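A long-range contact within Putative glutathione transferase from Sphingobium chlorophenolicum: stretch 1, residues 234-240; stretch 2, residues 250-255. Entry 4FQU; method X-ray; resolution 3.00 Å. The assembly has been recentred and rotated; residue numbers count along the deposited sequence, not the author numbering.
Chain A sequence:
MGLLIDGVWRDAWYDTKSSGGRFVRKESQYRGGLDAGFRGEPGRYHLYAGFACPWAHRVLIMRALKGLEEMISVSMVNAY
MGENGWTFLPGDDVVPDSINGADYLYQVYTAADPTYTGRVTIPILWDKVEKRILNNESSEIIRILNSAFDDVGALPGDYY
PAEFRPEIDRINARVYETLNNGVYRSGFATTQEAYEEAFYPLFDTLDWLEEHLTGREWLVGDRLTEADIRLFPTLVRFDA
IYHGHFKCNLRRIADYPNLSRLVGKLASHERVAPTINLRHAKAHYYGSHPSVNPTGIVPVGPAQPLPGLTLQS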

# COMPACT_ATOMS: atom_id res chain seq x y z
N THR A 234 -14.48 9.75 -2.67
CA THR A 234 -13.41 8.88 -3.11
C THR A 234 -12.08 9.55 -2.89
O THR A 234 -11.21 8.99 -2.25
N LEU A 235 -11.93 10.75 -3.39
CA LEU A 235 -10.72 11.49 -3.11
C LEU A 235 -10.30 11.49 -1.60
O LEU A 235 -9.14 11.27 -1.26
N VAL A 236 -11.23 11.73 -0.69
CA VAL A 236 -10.84 12.04 0.67
C VAL A 236 -10.20 10.82 1.35
O VAL A 236 -9.43 10.95 2.31
N ARG A 237 -10.53 9.64 0.83
CA ARG A 237 -10.05 8.38 1.34
C ARG A 237 -8.84 7.87 0.54
O ARG A 237 -8.24 6.79 0.85
N PHE A 238 -8.47 8.62 -0.48
CA PHE A 238 -7.59 8.05 -1.49
C PHE A 238 -6.18 7.75 -1.03
O PHE A 238 -5.79 6.60 -0.93
N ASP A 239 -5.41 8.81 -0.77
CA ASP A 239 -4.07 8.67 -0.25
C ASP A 239 -3.99 7.93 1.07
O ASP A 239 -2.97 7.35 1.40
N ALA A 240 -5.05 7.97 1.86
CA ALA A 240 -4.92 7.53 3.24
C ALA A 240 -5.39 6.13 3.35
O ALA A 240 -5.15 5.49 4.34
N LEU A 250 -0.40 4.51 -8.60
CA LEU A 250 0.34 5.12 -9.69
C LEU A 250 0.91 6.48 -9.25
O LEU A 250 2.06 6.78 -9.50
N ARG A 251 0.10 7.31 -8.60
CA ARG A 251 0.59 8.48 -7.85
C ARG A 251 -0.42 8.89 -6.78
O ARG A 251 -1.39 8.20 -6.55
N ARG A 252 -0.21 10.00 -6.09
CA ARG A 252 -1.13 10.35 -5.02
C ARG A 252 -2.07 11.43 -5.48
O ARG A 252 -1.73 12.19 -6.35
N ILE A 253 -3.24 11.50 -4.90
CA ILE A 253 -4.07 12.66 -5.15
C ILE A 253 -3.28 13.91 -4.80
O ILE A 253 -3.49 14.99 -5.39
N ALA A 254 -2.36 13.75 -3.85
CA ALA A 254 -1.47 14.83 -3.44
C ALA A 254 -0.61 15.29 -4.60
O ALA A 254 -0.00 16.34 -4.55
N ASP A 255 -0.55 14.52 -5.66
CA ASP A 255 0.33 14.89 -6.74
C ASP A 255 -0.43 15.57 -7.84
O ASP A 255 0.12 15.85 -8.89

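Which side chains carry the contact between the helix and the later stretch? Three on the helix, Leu-235, Phe-238 and Asp-239, meet a short run centred on Ile-253. Phe-238 and Asp-239 point toward the second stretch along their CA-to-CB bonds, Leu-235 points sideways, and Ile-253 points toward the helix in return. The backbones come nearest at Asp-239 and Arg-252, whose CA atoms lie 5.8 Å apart. Val-236 faces away, and Thr-234, Arg-237 and Ala-240 are out of reach. The contact is small, burying 278 Å² in all, and Ile-253 has the largest covered area of any residue in it.

How does Ile-253 fit against the helix? Its chi1 and chi2 are both m, at -49° and -59°, and this conformation lays the CG1-CD1 arm along the ring of Phe-238. Ile-253 CD1 sits 3.6 Å from the centroid of the Phe-238 ring and only 18° off its normal, a CH-pi contact over one face. Phe-238 CD1 approaches Ile-253 CG1 to 3.2 Å, a tight apolar contact. Ile-253 CG2 lies 4.2 Å from Leu-235 CG, and Ile-253 CD1 lies 4.2 Å from Leu-235 CD1. The isoleucine thus touches Leu-235 and Phe-238, about one helical turn apart, as well as Asp-239, whose OD1 lies 3.5 Å from Ile-253 CG1. Leu-235 has chi1 in m at -89°, while its chi2 of 28° lies between wells; at 3.0 Å resolution that unusual angle deserves caution.

What sets the orientation of the Phe-238 ring? CA-to-CB points toward the second stretch, and with chi1 in t at -163° the ring lies beside Ile-253; chi2 of -87° turns it so that a face is offered to Ile-253. Its edge is left to meet the backbone: Phe-238 CE1 lies 4.1 Å from Arg-251 O, close to the plane of the ring. The side chain of Arg-251 plays no part in this, for it points away and stays 7.0 Å or more from the helix.

Why does Asp-239 reach across as it does? Its chi1 is m at -65°, and chi2 is near zero at -2°, which places both carboxylate oxygens before successive backbone amides of the 3-10 segment. Ile-253 N donates a hydrogen bond to Asp-239 OD1 at 2.8 Å, and Ala-254 N donates one to Asp-239 OD2 at 3.2 Å, although the position of that second nitrogen is less certain in the model. These are the polar links between the stretches, and the acid thus serves main chain rather than an opposing charge.

Where, then, does the charge of Arg-252 go? Arg-252 CB packs 3.5 Å from Asp-239 OD1, but the m, t, m sequence of its first three chi angles leads the guanidinium away from the helix. There it forms a salt bridge within its own stretch, Arg-252 NH2 lying 2.8 Å from Asp-255 OD1. Asp-255, with chi1 in m, also accepts a hydrogen bond on OD2 from Arg-252 N at 2.7 Å, bracing the turn that presents Ile-253.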

# COMPACT_ATOMS: atom_id res chain seq x y z
CB THR A 234 -13.56 8.42 -4.56
OG1 THR A 234 -14.72 7.57 -4.68
CG2 THR A 234 -12.30 7.65 -4.99
CB LEU A 235 -10.86 12.91 -3.67
CG LEU A 235 -10.41 13.08 -5.11
CD1 LEU A 235 -10.57 11.81 -5.82
CD2 LEU A 235 -11.17 14.20 -5.78
CB VAL A 236 -12.04 12.55 1.45
CG1 VAL A 236 -12.88 11.39 1.88
CG2 VAL A 236 -11.61 13.39 2.65
CB ARG A 237 -11.14 7.33 1.23
CG ARG A 237 -12.11 7.37 2.30
CD ARG A 237 -13.40 6.86 1.82
NE ARG A 237 -14.36 6.95 2.90
CZ ARG A 237 -15.16 7.97 3.11
NH1 ARG A 237 -15.16 9.02 2.30
NH2 ARG A 237 -15.96 7.95 4.14
CB PHE A 238 -7.49 8.92 -2.69
CG PHE A 238 -6.97 8.22 -3.83
CD1 PHE A 238 -5.62 8.15 -4.04
CD2 PHE A 238 -7.83 7.58 -4.70
CE1 PHE A 238 -5.12 7.48 -5.13
CE2 PHE A 238 -7.34 6.93 -5.79
CZ PHE A 238 -5.98 6.88 -6.02
CB ASP A 239 -3.41 10.03 -0.06
CG ASP A 239 -3.20 10.76 -1.35
OD1 ASP A 239 -3.51 10.20 -2.41
OD2 ASP A 239 -2.69 11.90 -1.30
CB ALA A 240 -5.74 8.41 4.13
CB LEU A 250 -0.52 5.22 -10.94
CG LEU A 250 0.24 5.64 -12.19
CD1 LEU A 250 1.20 4.58 -12.66
CD2 LEU A 250 -0.79 5.93 -13.21
CB ARG A 251 0.88 9.64 -8.78
CG ARG A 251 -0.33 10.24 -9.47
CD ARG A 251 0.14 11.14 -10.62
NE ARG A 251 -0.42 10.69 -11.89
CZ ARG A 251 0.27 10.00 -12.79
NH1 ARG A 251 1.55 9.73 -12.55
NH2 ARG A 251 -0.33 9.62 -13.94
CB ARG A 252 -0.35 10.85 -3.82
CG ARG A 252 0.63 9.86 -3.36
CD ARG A 252 1.60 10.42 -2.38
NE ARG A 252 2.23 11.59 -2.94
CZ ARG A 252 2.53 12.67 -2.24
NH1 ARG A 252 2.24 12.71 -0.95
NH2 ARG A 252 3.11 13.69 -2.84
CB ILE A 253 -5.37 12.66 -4.33
CG1 ILE A 253 -6.08 11.32 -4.44
CG2 ILE A 253 -6.29 13.78 -4.79
CD1 ILE A 253 -6.41 10.98 -5.82
CB ALA A 254 -0.61 14.36 -2.35
CB ASP A 255 1.04 13.67 -7.28
CG ASP A 255 1.91 13.01 -6.25
OD1 ASP A 255 2.68 13.76 -5.59
OD2 ASP A 255 1.84 11.75 -6.12